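Local coordinates for RimK domain protein ATP-grasp (PDB 5I47) that probably binds ATP and a metal ion and acts as an ATP-grasp ligase of the RimK type, possibly joining glutamate to a carboxylate, at residues Ala191-Arg196 with Glu210-Asp215; Val53-Arg58 with Gly75-Val80; Ala120-Ile125 with Val167-Phe172; Leu14-Arg19 with Asp256-Ser261. One frame throughout, in Å; residues are numbered along the deposited sequence.

Contact 1 of 4, residues Ala191-Arg196 with Glu210-Asp215; sequences AGIEQR and EAYTGD
The backbone oxygen of Glu210 takes one hydrogen bond and one weaker CA-H...O contact from the neighbouring strand. Gln195 N gives Glu210 O the hydrogen bond, 2.7 Å long, and Glu194 CA brings its hydrogen to the same Glu210 O at 3.1 Å. The return bond, from Glu210 N to Gln195 O, is 2.8 Å long. Gln195 and Glu210 are thus a hydrogen-bonded antiparallel pair, next to the non-hydrogen-bonded pair of Glu194 and Ala211. Strand 209-211 is the outermost on this side of the five-stranded antiparallel sheet of the ATP-grasp domain, and just past it the chain turns off, still held to strand 190-196. Tyr212 N reaches Ile193 O at 3.3 Å. Farther along, Thr213 N bonds to Gln195 OE1 at 3.2 Å, with the donor 55° out of the amide plane. Gln195 CG sits between its own backbone N and carbonyl carbon (chi1 56°), and beyond it the extended chain crosses the Tyr212 side chain at about a right angle, with OE1 3.3 Å from Tyr212 CD1. Ile193 and Tyr212 run side by side instead, Ile193 CG2 lying 3.6 Å from Tyr212 CB. Leu219 of helix 216-230 touches both of them, and Tyr212 OH is hydrogen-bonded to Glu241. The carboxylate of Glu194 turns elsewhere, into a salt bridge with Arg182.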
loop_
_atom_site.group_PDB
_atom_site.type_symbol
_atom_site.label_atom_id
_atom_site.label_comp_id
_atom_site.label_asym_id
_atom_site.label_seq_id
_atom_site.Cartn_x
_atom_site.Cartn_y
_atom_site.Cartn_z
ATOM N N ALA B 191 -9.732 -19.289 -18.956
ATOM C CA ALA B 191 -10.094 -20.675 -18.687
ATOM C C ALA B 191 -11.596 -20.908 -18.736
ATOM O O ALA B 191 -12.030 -22.055 -18.901
ATOM C CB ALA B 191 -9.557 -21.110 -17.323
ATOM N N GLY B 192 -12.395 -19.863 -18.594
ATOM C CA GLY B 192 -13.832 -20.029 -18.623
ATOM C C GLY B 192 -14.522 -18.774 -18.150
ATOM O O GLY B 192 -13.914 -17.875 -17.563
ATOM N N ILE B 193 -15.820 -18.729 -18.430
ATOM C CA ILE B 193 -16.697 -17.645 -18.013
ATOM C C ILE B 193 -17.772 -18.239 -17.117
ATOM O O ILE B 193 -18.308 -19.313 -17.407
ATOM C CB ILE B 193 -17.316 -16.926 -19.228
ATOM C CG1 ILE B 193 -16.203 -16.435 -20.158
ATOM C CG2 ILE B 193 -18.194 -15.774 -18.785
ATOM C CD1 ILE B 193 -16.697 -15.718 -21.390
ATOM N N GLU B 194 -18.071 -17.551 -16.018
ATOM C CA GLU B 194 -19.026 -18.043 -15.038
ATOM C C GLU B 194 -19.984 -16.926 -14.642
ATOM O O GLU B 194 -19.767 -15.750 -14.947
ATOM C CB GLU B 194 -18.309 -18.607 -13.804
ATOM C CG GLU B 194 -17.516 -19.869 -14.093
ATOM C CD GLU B 194 -16.719 -20.351 -12.898
ATOM O OE1 GLU B 194 -16.329 -19.507 -12.065
ATOM O OE2 GLU B 194 -16.482 -21.574 -12.795
ATOM N N GLN B 195 -21.063 -17.313 -13.961
ATOM C CA GLN B 195 -22.054 -16.371 -13.463
ATOM C C GLN B 195 -22.498 -16.802 -12.072
ATOM O O GLN B 195 -22.681 -17.993 -11.809
ATOM C CB GLN B 195 -23.261 -16.272 -14.408
ATOM C CG GLN B 195 -23.941 -17.594 -14.705
ATOM C CD GLN B 195 -24.978 -17.481 -15.807
ATOM O OE1 GLN B 195 -24.694 -16.972 -16.893
ATOM N NE2 GLN B 195 -26.189 -17.953 -15.530
ATOM N N ARG B 196 -22.660 -15.825 -11.182
ATOM C CA ARG B 196 -23.001 -16.120 -9.799
ATOM C C ARG B 196 -24.443 -16.605 -9.685
ATOM O O ARG B 196 -25.321 -16.213 -10.458
ATOM C CB ARG B 196 -22.792 -14.884 -8.924
ATOM N N GLU B 210 -21.698 -20.629 -11.771
ATOM C CA GLU B 210 -22.281 -21.493 -12.787
ATOM C C GLU B 210 -21.789 -21.072 -14.168
ATOM O O GLU B 210 -21.469 -19.903 -14.397
ATOM C CB GLU B 210 -23.812 -21.430 -12.727
ATOM C CG GLU B 210 -24.542 -22.214 -13.800
ATOM C CD GLU B 210 -25.939 -21.685 -14.038
ATOM O OE1 GLU B 210 -26.388 -20.828 -13.245
ATOM O OE2 GLU B 210 -26.584 -22.114 -15.019
ATOM N N ALA B 211 -21.725 -22.038 -15.086
ATOM C CA ALA B 211 -21.275 -21.756 -16.443
ATOM C C ALA B 211 -22.157 -20.697 -17.096
ATOM O O ALA B 211 -23.378 -20.685 -16.920
ATOM C CB ALA B 211 -21.277 -23.035 -17.279
ATOM N N TYR B 212 -21.522 -19.803 -17.849
ATOM C CA TYR B 212 -22.222 -18.676 -18.450
ATOM C C TYR B 212 -23.119 -19.151 -19.587
ATOM O O TYR B 212 -22.661 -19.822 -20.516
ATOM C CB TYR B 212 -21.207 -17.650 -18.956
ATOM C CG TYR B 212 -21.801 -16.387 -19.545
ATOM C CD1 TYR B 212 -22.466 -15.465 -18.746
ATOM C CD2 TYR B 212 -21.667 -16.103 -20.900
ATOM C CE1 TYR B 212 -22.998 -14.304 -19.283
ATOM C CE2 TYR B 212 -22.195 -14.945 -21.444
ATOM C CZ TYR B 212 -22.859 -14.050 -20.633
ATOM O OH TYR B 212 -23.383 -12.902 -21.178
ATOM N N THR B 213 -24.401 -18.797 -19.510
ATOM C CA THR B 213 -25.377 -19.241 -20.497
ATOM C C THR B 213 -25.787 -18.098 -21.420
ATOM O O THR B 213 -26.980 -17.819 -21.582
ATOM C CB THR B 213 -26.612 -19.827 -19.803
ATOM O OG1 THR B 213 -27.146 -18.868 -18.880
ATOM C CG2 THR B 213 -26.252 -21.103 -19.052
ATOM N N GLY B 214 -24.808 -17.435 -22.029
ATOM C CA GLY B 214 -25.081 -16.352 -22.952
ATOM C C GLY B 214 -24.085 -16.318 -24.090
ATOM O O GLY B 214 -23.385 -17.306 -24.330
ATOM N N ASP B 215 -24.012 -15.200 -24.798
ATOM C CA ASP B 215 -23.041 -15.047 -25.875
ATOM C C ASP B 215 -21.645 -14.886 -25.284
ATOM O O ASP B 215 -21.376 -13.861 -24.643
ATOM C CB ASP B 215 -23.403 -13.838 -26.735
ATOM C CG ASP B 215 -22.529 -13.717 -27.966
ATOM O OD1 ASP B 215 -21.946 -14.740 -28.385
ATOM O OD2 ASP B 215 -22.434 -12.599 -28.518
#

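Contact 2 of 4, residues Val53-Arg58 with Gly75-Val80; sequences VAALDR and GGTPVV
Three backbone hydrogen bonds stitch Ala55 and Asp57 to Pro78 and Val80. Ala55 N donates to Pro78 O and Val80 N to Ala55 O; the shortest of the three, Asp57 N to Val80 O, measures 2.7 Å. Ala55 and Val80 each both give and receive where two parallel strands lie in register. On one face of the sheet Leu56 meets Val80. Leu56 CG stands anti to the backbone N (chi1 175°), and its CD1 lies 3.7 Å from Val80 CG1 and only 3.3 Å from Val80 O, a tight fit over the carbonyl. The other face carries a looser pair, Ala55 CB with Val79 CG2 at 4.0 Å. Upstream, Pro78 CD rests 3.5 Å from Val53 O. Around this shell, Ile271 and Phe274 of helix 267-275 cover Leu56 and Val80 respectively, while the carboxylate of Asp57 makes a salt bridge with Arg65 and accepts a bond from Gly59 N. Gly76, with a positive phi of 110°, ends the preceding helix in a Schellman motif and sends the chain on toward Pro78. Strand 54-57, helix 63-74 and strand 79-80 together form a beta-alpha-beta crossover at one margin of the parallel sheet, as expected for the Rossmann-like preATP-grasp domain.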
loop_
_atom_site.group_PDB
_atom_site.type_symbol
_atom_site.label_atom_id
_atom_site.label_comp_id
_atom_site.label_asym_id
_atom_site.label_seq_id
_atom_site.Cartn_x
_atom_site.Cartn_y
_atom_site.Cartn_z
ATOM N N VAL B 53 11.586 -23.772 -6.708
ATOM C CA VAL B 53 11.766 -23.167 -8.021
ATOM C C VAL B 53 10.693 -22.128 -8.314
ATOM O O VAL B 53 10.878 -21.294 -9.211
ATOM C CB VAL B 53 11.778 -24.249 -9.112
ATOM C CG1 VAL B 53 12.744 -25.358 -8.728
ATOM C CG2 VAL B 53 10.378 -24.804 -9.329
ATOM N N ALA B 54 9.586 -22.146 -7.576
ATOM C CA ALA B 54 8.505 -21.190 -7.764
ATOM C C ALA B 54 7.595 -21.234 -6.546
ATOM O O ALA B 54 7.581 -22.213 -5.793
ATOM C CB ALA B 54 7.710 -21.484 -9.040
ATOM N N ALA B 55 6.842 -20.151 -6.356
ATOM C CA ALA B 55 5.811 -20.071 -5.332
ATOM C C ALA B 55 4.504 -19.648 -5.984
ATOM O O ALA B 55 4.499 -18.840 -6.917
ATOM C CB ALA B 55 6.186 -19.085 -4.222
ATOM N N LEU B 56 3.399 -20.207 -5.502
ATOM C CA LEU B 56 2.076 -19.897 -6.032
ATOM C C LEU B 56 1.204 -19.432 -4.876
ATOM O O LEU B 56 0.873 -20.222 -3.986
ATOM C CB LEU B 56 1.468 -21.108 -6.739
ATOM C CG LEU B 56 0.032 -20.994 -7.257
ATOM C CD1 LEU B 56 -0.103 -19.858 -8.254
ATOM C CD2 LEU B 56 -0.394 -22.310 -7.885
ATOM N N ASP B 57 0.843 -18.152 -4.878
ATOM C CA ASP B 57 0.044 -17.595 -3.792
ATOM C C ASP B 57 -1.397 -18.056 -3.948
ATOM O O ASP B 57 -2.082 -17.674 -4.905
ATOM C CB ASP B 57 0.138 -16.072 -3.784
ATOM C CG ASP B 57 -0.361 -15.464 -2.486
ATOM O OD1 ASP B 57 -1.279 -16.033 -1.866
ATOM O OD2 ASP B 57 0.171 -14.414 -2.083
ATOM N N ARG B 58 -1.859 -18.876 -3.005
ATOM C CA ARG B 58 -3.211 -19.412 -3.005
ATOM C C ARG B 58 -4.124 -18.675 -2.035
ATOM O O ARG B 58 -5.196 -19.187 -1.688
ATOM C CB ARG B 58 -3.181 -20.906 -2.676
ATOM C CG ARG B 58 -2.376 -21.741 -3.655
ATOM C CD ARG B 58 -3.103 -21.877 -4.977
ATOM N NE ARG B 58 -4.500 -22.234 -4.765
ATOM C CZ ARG B 58 -5.532 -21.523 -5.205
ATOM N NH1 ARG B 58 -5.328 -20.420 -5.911
ATOM N NH2 ARG B 58 -6.770 -21.926 -4.952
ATOM N N GLY B 75 14.604 -12.452 -3.883
ATOM C CA GLY B 75 15.489 -13.446 -3.320
ATOM C C GLY B 75 15.804 -14.623 -4.214
ATOM O O GLY B 75 16.631 -15.460 -3.844
ATOM N N GLY B 76 15.169 -14.720 -5.382
ATOM C CA GLY B 76 15.397 -15.818 -6.300
ATOM C C GLY B 76 14.247 -16.792 -6.444
ATOM O O GLY B 76 14.393 -17.787 -7.165
ATOM N N THR B 77 13.113 -16.555 -5.785
ATOM C CA THR B 77 11.957 -17.438 -5.907
ATOM C C THR B 77 10.848 -16.728 -6.671
ATOM O O THR B 77 10.175 -15.848 -6.112
ATOM C CB THR B 77 11.452 -17.884 -4.531
ATOM O OG1 THR B 77 12.520 -18.488 -3.793
ATOM C CG2 THR B 77 10.327 -18.898 -4.690
ATOM N N PRO B 78 10.625 -17.057 -7.942
ATOM C CA PRO B 78 9.500 -16.463 -8.672
ATOM C C PRO B 78 8.174 -16.785 -8.001
ATOM O O PRO B 78 7.973 -17.882 -7.474
ATOM C CB PRO B 78 9.600 -17.106 -10.059
ATOM C CG PRO B 78 11.042 -17.476 -10.192
ATOM C CD PRO B 78 11.486 -17.873 -8.814
ATOM N N VAL B 79 7.264 -15.814 -8.021
ATOM C CA VAL B 79 5.958 -15.949 -7.387
ATOM C C VAL B 79 4.868 -15.667 -8.411
ATOM O O VAL B 79 4.974 -14.726 -9.207
ATOM C CB VAL B 79 5.813 -15.012 -6.167
ATOM C CG1 VAL B 79 4.461 -15.219 -5.487
ATOM C CG2 VAL B 79 6.939 -15.253 -5.182
ATOM N N VAL B 80 3.830 -16.498 -8.397
ATOM C CA VAL B 80 2.606 -16.259 -9.146
ATOM C C VAL B 80 1.483 -16.083 -8.131
ATOM O O VAL B 80 1.233 -16.986 -7.334
ATOM C CB VAL B 80 2.301 -17.402 -10.125
ATOM C CG1 VAL B 80 0.889 -17.267 -10.678
ATOM C CG2 VAL B 80 3.324 -17.420 -11.250
#

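Contact 3 of 4, residues Ala120-Ile125 with Val167-Phe172; sequences AAIAEI and VLVQQF
Helix 115-125 packs on the four-stranded antiparallel sheet of the ATP-grasp region through Ala121, Ile122 and Ile125, which meet Val169 and Gln171 of strand 167-171. The helix segment runs almost parallel to the strand, their axes 12° apart in direction and 8.7 Å from each other at closest approach. Val169 is the central residue on the strand side: its CB lies 3.9 Å from Ala121 CB. Val169 CG1, anti to the backbone N (chi1 178°), touches the same methyl and also reaches Ile122 CG1 at 3.9 Å, where the two side chains cross at about a right angle. This is plain helix-on-sheet packing, and strands on either side of 167-171 join in, with Cys112 of strand 109-112 and Leu131 of strand 129-133 closing around Val169. One turn after Ala121, Ile125 spreads its two branches over the Val169 carbonyl and the Gln171 side chain. Its CD1 comes down to 3.3 Å from Val169 O, while its CG2 lies 3.6 Å from Gln171 CB. An alanine in place of Ile125 would probably open a gap above the Val169 carbonyl and leave the Gln171 side chain without its apolar neighbour, freer to turn. Gln171 extends obliquely past the isoleucine, its NE2 3.8 Å from Ile125 CG2.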
loop_
_atom_site.group_PDB
_atom_site.type_symbol
_atom_site.label_atom_id
_atom_site.label_comp_id
_atom_site.label_asym_id
_atom_site.label_seq_id
_atom_site.Cartn_x
_atom_site.Cartn_y
_atom_site.Cartn_z
ATOM N N ALA B 120 -19.993 14.356 -0.570
ATOM C CA ALA B 120 -19.916 15.149 -1.793
ATOM C C ALA B 120 -19.967 14.261 -3.030
ATOM O O ALA B 120 -20.649 14.587 -4.008
ATOM C CB ALA B 120 -18.644 15.997 -1.791
ATOM N N ALA B 121 -19.254 13.131 -3.004
ATOM C CA ALA B 121 -19.291 12.201 -4.127
ATOM C C ALA B 121 -20.634 11.490 -4.225
ATOM O O ALA B 121 -21.104 11.204 -5.332
ATOM C CB ALA B 121 -18.163 11.183 -3.997
ATOM N N ILE B 122 -21.260 11.198 -3.082
ATOM C CA ILE B 122 -22.562 10.536 -3.087
ATOM C C ILE B 122 -23.622 11.439 -3.710
ATOM O O ILE B 122 -24.519 10.970 -4.422
ATOM C CB ILE B 122 -22.942 10.112 -1.658
ATOM C CG1 ILE B 122 -22.132 8.888 -1.231
ATOM C CG2 ILE B 122 -24.424 9.840 -1.555
ATOM C CD1 ILE B 122 -22.414 8.437 0.184
ATOM N N ALA B 123 -23.529 12.746 -3.463
ATOM C CA ALA B 123 -24.458 13.682 -4.088
ATOM C C ALA B 123 -24.262 13.725 -5.598
ATOM O O ALA B 123 -25.239 13.775 -6.354
ATOM C CB ALA B 123 -24.283 15.073 -3.483
ATOM N N GLU B 124 -23.008 13.691 -6.052
ATOM C CA GLU B 124 -22.729 13.789 -7.481
ATOM C C GLU B 124 -23.082 12.496 -8.208
ATOM O O GLU B 124 -23.717 12.522 -9.267
ATOM C CB GLU B 124 -21.260 14.142 -7.703
ATOM C CG GLU B 124 -20.847 14.095 -9.159
ATOM C CD GLU B 124 -19.353 14.186 -9.337
ATOM O OE1 GLU B 124 -18.625 13.961 -8.347
ATOM O OE2 GLU B 124 -18.906 14.489 -10.464
ATOM N N ILE B 125 -22.664 11.354 -7.661
ATOM C CA ILE B 125 -22.931 10.076 -8.316
ATOM C C ILE B 125 -24.400 9.700 -8.174
ATOM O O ILE B 125 -25.026 9.208 -9.123
ATOM C CB ILE B 125 -22.008 8.985 -7.746
ATOM C CG1 ILE B 125 -20.545 9.294 -8.069
ATOM C CG2 ILE B 125 -22.405 7.615 -8.272
ATOM C CD1 ILE B 125 -19.575 8.269 -7.529
ATOM N N VAL B 167 -11.562 6.390 1.193
ATOM C CA VAL B 167 -12.331 5.314 0.577
ATOM C C VAL B 167 -12.693 5.717 -0.846
ATOM O O VAL B 167 -12.594 6.882 -1.235
ATOM C CB VAL B 167 -13.619 4.961 1.360
ATOM C CG1 VAL B 167 -13.356 4.866 2.859
ATOM C CG2 VAL B 167 -14.724 5.956 1.053
ATOM N N LEU B 168 -13.125 4.724 -1.620
ATOM C CA LEU B 168 -13.665 4.922 -2.958
ATOM C C LEU B 168 -15.186 4.927 -2.885
ATOM O O LEU B 168 -15.788 3.998 -2.337
ATOM C CB LEU B 168 -13.205 3.818 -3.913
ATOM C CG LEU B 168 -11.714 3.644 -4.213
ATOM C CD1 LEU B 168 -11.508 2.428 -5.095
ATOM C CD2 LEU B 168 -11.144 4.886 -4.874
ATOM N N VAL B 169 -15.801 5.972 -3.428
ATOM C CA VAL B 169 -17.249 6.043 -3.582
ATOM C C VAL B 169 -17.550 5.687 -5.031
ATOM O O VAL B 169 -17.283 6.477 -5.943
ATOM C CB VAL B 169 -17.796 7.427 -3.207
ATOM C CG1 VAL B 169 -19.296 7.481 -3.430
ATOM C CG2 VAL B 169 -17.467 7.748 -1.756
ATOM N N GLN B 170 -18.084 4.487 -5.251
ATOM C CA GLN B 170 -18.242 3.933 -6.588
ATOM C C GLN B 170 -19.712 3.670 -6.872
ATOM O O GLN B 170 -20.425 3.123 -6.024
ATOM C CB GLN B 170 -17.437 2.639 -6.744
ATOM C CG GLN B 170 -17.386 2.109 -8.165
ATOM C CD GLN B 170 -16.498 0.889 -8.302
ATOM O OE1 GLN B 170 -16.831 -0.192 -7.820
ATOM N NE2 GLN B 170 -15.353 1.061 -8.955
ATOM N N GLN B 171 -20.155 4.056 -8.066
ATOM C CA GLN B 171 -21.534 3.816 -8.464
ATOM C C GLN B 171 -21.838 2.324 -8.460
ATOM O O GLN B 171 -21.000 1.498 -8.836
ATOM C CB GLN B 171 -21.794 4.408 -9.849
ATOM C CG GLN B 171 -23.175 4.111 -10.410
ATOM C CD GLN B 171 -23.511 4.984 -11.601
ATOM O OE1 GLN B 171 -23.268 4.613 -12.751
ATOM N NE2 GLN B 171 -24.073 6.157 -11.331
ATOM N N PHE B 172 -23.042 1.979 -8.014
ATOM C CA PHE B 172 -23.483 0.594 -7.957
ATOM C C PHE B 172 -24.287 0.260 -9.206
ATOM O O PHE B 172 -25.253 0.956 -9.533
ATOM C CB PHE B 172 -24.325 0.331 -6.709
ATOM C CG PHE B 172 -24.652 -1.118 -6.502
ATOM C CD1 PHE B 172 -23.689 -1.994 -6.031
ATOM C CD2 PHE B 172 -25.916 -1.607 -6.785
ATOM C CE1 PHE B 172 -23.980 -3.332 -5.840
ATOM C CE2 PHE B 172 -26.214 -2.945 -6.596
ATOM C CZ PHE B 172 -25.243 -3.808 -6.123
#

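Contact 4 of 4, residues Leu14-Arg19 with Asp256-Ser261; sequences LRVEER and DFRSLS
The CB and CG methylenes of Glu17 lie over one face of the Phe257 ring, the two side chains running past each other in opposite directions; this is the tightly packed half of the contact. Glu17 CG sits 3.5 Å from the centroid of the Phe257 ring, 9° off the ring normal, a CH-pi contact. The Glu17 chain bends at chi2 (88°), which turns CD away from an extended course; OE2 lies 3.1 Å from Arg258 N at the start of helix 258-262, whose end would probably help steady the negative charge. An alanine in place of Phe257 would probably open a gap under Glu17 CB and CG, which would lose the surface they rest on. The exposed Arg258 and the tip of Arg15 form the looser, solvent side. Glu17 OE1 makes a salt bridge with Arg15 NH1 at 3.0 Å, but sits over the face of the Arg258 guanidinium, 3.5 Å from NH2, so charge alone links those two. Arg15 NH1 and Arg258 NH2 approach so closely that the placement of these tips is less certain; Glu17 probably offsets their repulsion. Arg15, Glu17, Glu18 and Arg258 form a salt-bridge network where two helix starts meet, tying the preATP-grasp domain to the ATP-grasp domain.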
loop_
_atom_site.group_PDB
_atom_site.type_symbol
_atom_site.label_atom_id
_atom_site.label_comp_id
_atom_site.label_asym_id
_atom_site.label_seq_id
_atom_site.Cartn_x
_atom_site.Cartn_y
_atom_site.Cartn_z
ATOM N N LEU B 14 -4.573 -26.954 2.967
ATOM C CA LEU B 14 -4.899 -27.536 1.670
ATOM C C LEU B 14 -6.401 -27.767 1.564
ATOM O O LEU B 14 -6.987 -28.475 2.390
ATOM C CB LEU B 14 -4.140 -28.846 1.469
ATOM C CG LEU B 14 -2.613 -28.770 1.522
ATOM C CD1 LEU B 14 -2.000 -30.141 1.307
ATOM C CD2 LEU B 14 -2.084 -27.782 0.492
ATOM N N ARG B 15 -7.022 -27.170 0.550
ATOM C CA ARG B 15 -8.407 -27.426 0.202
ATOM C C ARG B 15 -8.449 -28.161 -1.139
ATOM O O ARG B 15 -7.422 -28.671 -1.613
ATOM C CB ARG B 15 -9.187 -26.112 0.182
ATOM C CG ARG B 15 -9.312 -25.424 1.528
ATOM C CD ARG B 15 -9.841 -24.010 1.348
ATOM N NE ARG B 15 -9.112 -23.297 0.298
ATOM C CZ ARG B 15 -9.625 -22.966 -0.887
ATOM N NH1 ARG B 15 -10.881 -23.271 -1.181
ATOM N NH2 ARG B 15 -8.879 -22.324 -1.776
ATOM N N VAL B 16 -9.633 -28.198 -1.757
ATOM C CA VAL B 16 -9.819 -28.959 -2.992
ATOM C C VAL B 16 -8.916 -28.419 -4.096
ATOM O O VAL B 16 -8.251 -29.182 -4.806
ATOM C CB VAL B 16 -11.299 -28.946 -3.412
ATOM C CG1 VAL B 16 -11.447 -29.376 -4.861
ATOM C CG2 VAL B 16 -12.111 -29.863 -2.510
ATOM N N GLU B 17 -8.882 -27.095 -4.263
ATOM C CA GLU B 17 -8.038 -26.509 -5.301
ATOM C C GLU B 17 -6.566 -26.822 -5.060
ATOM O O GLU B 17 -5.811 -27.064 -6.008
ATOM C CB GLU B 17 -8.261 -24.999 -5.376
ATOM C CG GLU B 17 -9.611 -24.585 -5.951
ATOM C CD GLU B 17 -10.694 -24.482 -4.892
ATOM O OE1 GLU B 17 -10.431 -24.872 -3.731
ATOM O OE2 GLU B 17 -11.803 -24.005 -5.220
ATOM N N GLU B 18 -6.144 -26.843 -3.792
ATOM C CA GLU B 18 -4.736 -27.074 -3.486
ATOM C C GLU B 18 -4.310 -28.499 -3.824
ATOM O O GLU B 18 -3.194 -28.718 -4.309
ATOM C CB GLU B 18 -4.457 -26.759 -2.016
ATOM C CG GLU B 18 -4.200 -25.283 -1.732
ATOM C CD GLU B 18 -5.431 -24.421 -1.937
ATOM O OE1 GLU B 18 -6.464 -24.695 -1.290
ATOM O OE2 GLU B 18 -5.371 -23.477 -2.755
ATOM N N ARG B 19 -5.178 -29.483 -3.588
ATOM C CA ARG B 19 -4.795 -30.856 -3.901
ATOM C C ARG B 19 -4.826 -31.135 -5.400
ATOM O O ARG B 19 -3.999 -31.908 -5.896
ATOM C CB ARG B 19 -5.690 -31.846 -3.149
ATOM C CG ARG B 19 -7.160 -31.785 -3.508
ATOM C CD ARG B 19 -8.001 -32.450 -2.434
ATOM N NE ARG B 19 -7.565 -32.039 -1.102
ATOM C CZ ARG B 19 -8.370 -31.921 -0.052
ATOM N NH1 ARG B 19 -9.668 -32.172 -0.176
ATOM N NH2 ARG B 19 -7.879 -31.541 1.122
ATOM N N ASP B 256 -10.864 -19.721 -5.861
ATOM C CA ASP B 256 -11.877 -20.745 -6.090
ATOM C C ASP B 256 -11.945 -21.050 -7.582
ATOM O O ASP B 256 -12.492 -20.259 -8.357
ATOM C CB ASP B 256 -13.243 -20.291 -5.578
ATOM C CG ASP B 256 -13.160 -19.552 -4.262
ATOM O OD1 ASP B 256 -12.441 -20.024 -3.353
ATOM O OD2 ASP B 256 -13.811 -18.492 -4.138
ATOM N N PHE B 257 -11.392 -22.191 -7.988
ATOM C CA PHE B 257 -11.665 -22.747 -9.308
ATOM C C PHE B 257 -12.258 -24.147 -9.188
ATOM O O PHE B 257 -12.064 -24.997 -10.060
ATOM C CB PHE B 257 -10.419 -22.737 -10.195
ATOM C CG PHE B 257 -9.227 -23.448 -9.613
ATOM C CD1 PHE B 257 -9.002 -24.788 -9.881
ATOM C CD2 PHE B 257 -8.304 -22.761 -8.843
ATOM C CE1 PHE B 257 -7.893 -25.437 -9.369
ATOM C CE2 PHE B 257 -7.195 -23.405 -8.323
ATOM C CZ PHE B 257 -6.989 -24.742 -8.589
ATOM N N ARG B 258 -12.999 -24.377 -8.101
ATOM C CA ARG B 258 -13.655 -25.661 -7.871
ATOM C C ARG B 258 -14.712 -25.938 -8.932
ATOM O O ARG B 258 -14.696 -26.987 -9.586
ATOM C CB ARG B 258 -14.287 -25.661 -6.478
ATOM C CG ARG B 258 -14.218 -26.971 -5.725
ATOM C CD ARG B 258 -14.944 -26.846 -4.393
ATOM N NE ARG B 258 -14.473 -25.700 -3.618
ATOM C CZ ARG B 258 -13.798 -25.790 -2.476
ATOM N NH1 ARG B 258 -13.518 -26.976 -1.957
ATOM N NH2 ARG B 258 -13.412 -24.691 -1.844
ATOM N N SER B 259 -15.644 -24.996 -9.109
ATOM C CA SER B 259 -16.754 -25.197 -10.036
ATOM C C SER B 259 -16.264 -25.400 -11.463
ATOM O O SER B 259 -16.779 -26.261 -12.187
ATOM C CB SER B 259 -17.708 -24.005 -9.963
ATOM O OG SER B 259 -18.645 -24.033 -11.028
ATOM N N LEU B 260 -15.271 -24.616 -11.889
ATOM C CA LEU B 260 -14.804 -24.711 -13.268
ATOM C C LEU B 260 -14.077 -26.028 -13.516
ATOM O O LEU B 260 -14.223 -26.628 -14.586
ATOM C CB LEU B 260 -13.906 -23.521 -13.602
ATOM C CG LEU B 260 -13.661 -23.290 -15.094
ATOM C CD1 LEU B 260 -14.980 -23.076 -15.823
ATOM C CD2 LEU B 260 -12.724 -22.112 -15.320
ATOM N N SER B 261 -13.294 -26.496 -12.541
ATOM C CA SER B 261 -12.681 -27.816 -12.643
ATOM C C SER B 261 -13.721 -28.924 -12.710
ATOM O O SER B 261 -13.447 -29.990 -13.274
ATOM C CB SER B 261 -11.745 -28.064 -11.461
ATOM O OG SER B 261 -10.465 -27.510 -11.693
#

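Along the chain, contact 2 comes first, then contact 3, then contact 1, and contact 4 spans them all by bringing residues near both ends together. Contact 2 lies in the parallel sheet of the preATP-grasp domain, while contacts 1 and 3 belong to two different antiparallel sheets of the ATP-grasp domain, their centres 30 Å apart. Contact 4 joins the two domains and touches contacts 1 and 2, at centre distances of 17 and 19 Å: Leu260 packs on Glu194, and Arg58 forms a salt bridge with Glu18. Contact 3 touches none of the others; its nearest atoms are about 12 Å from contact 1 and 18 Å from contact 4, consistent with a separate lobe of the ATP-grasp domain.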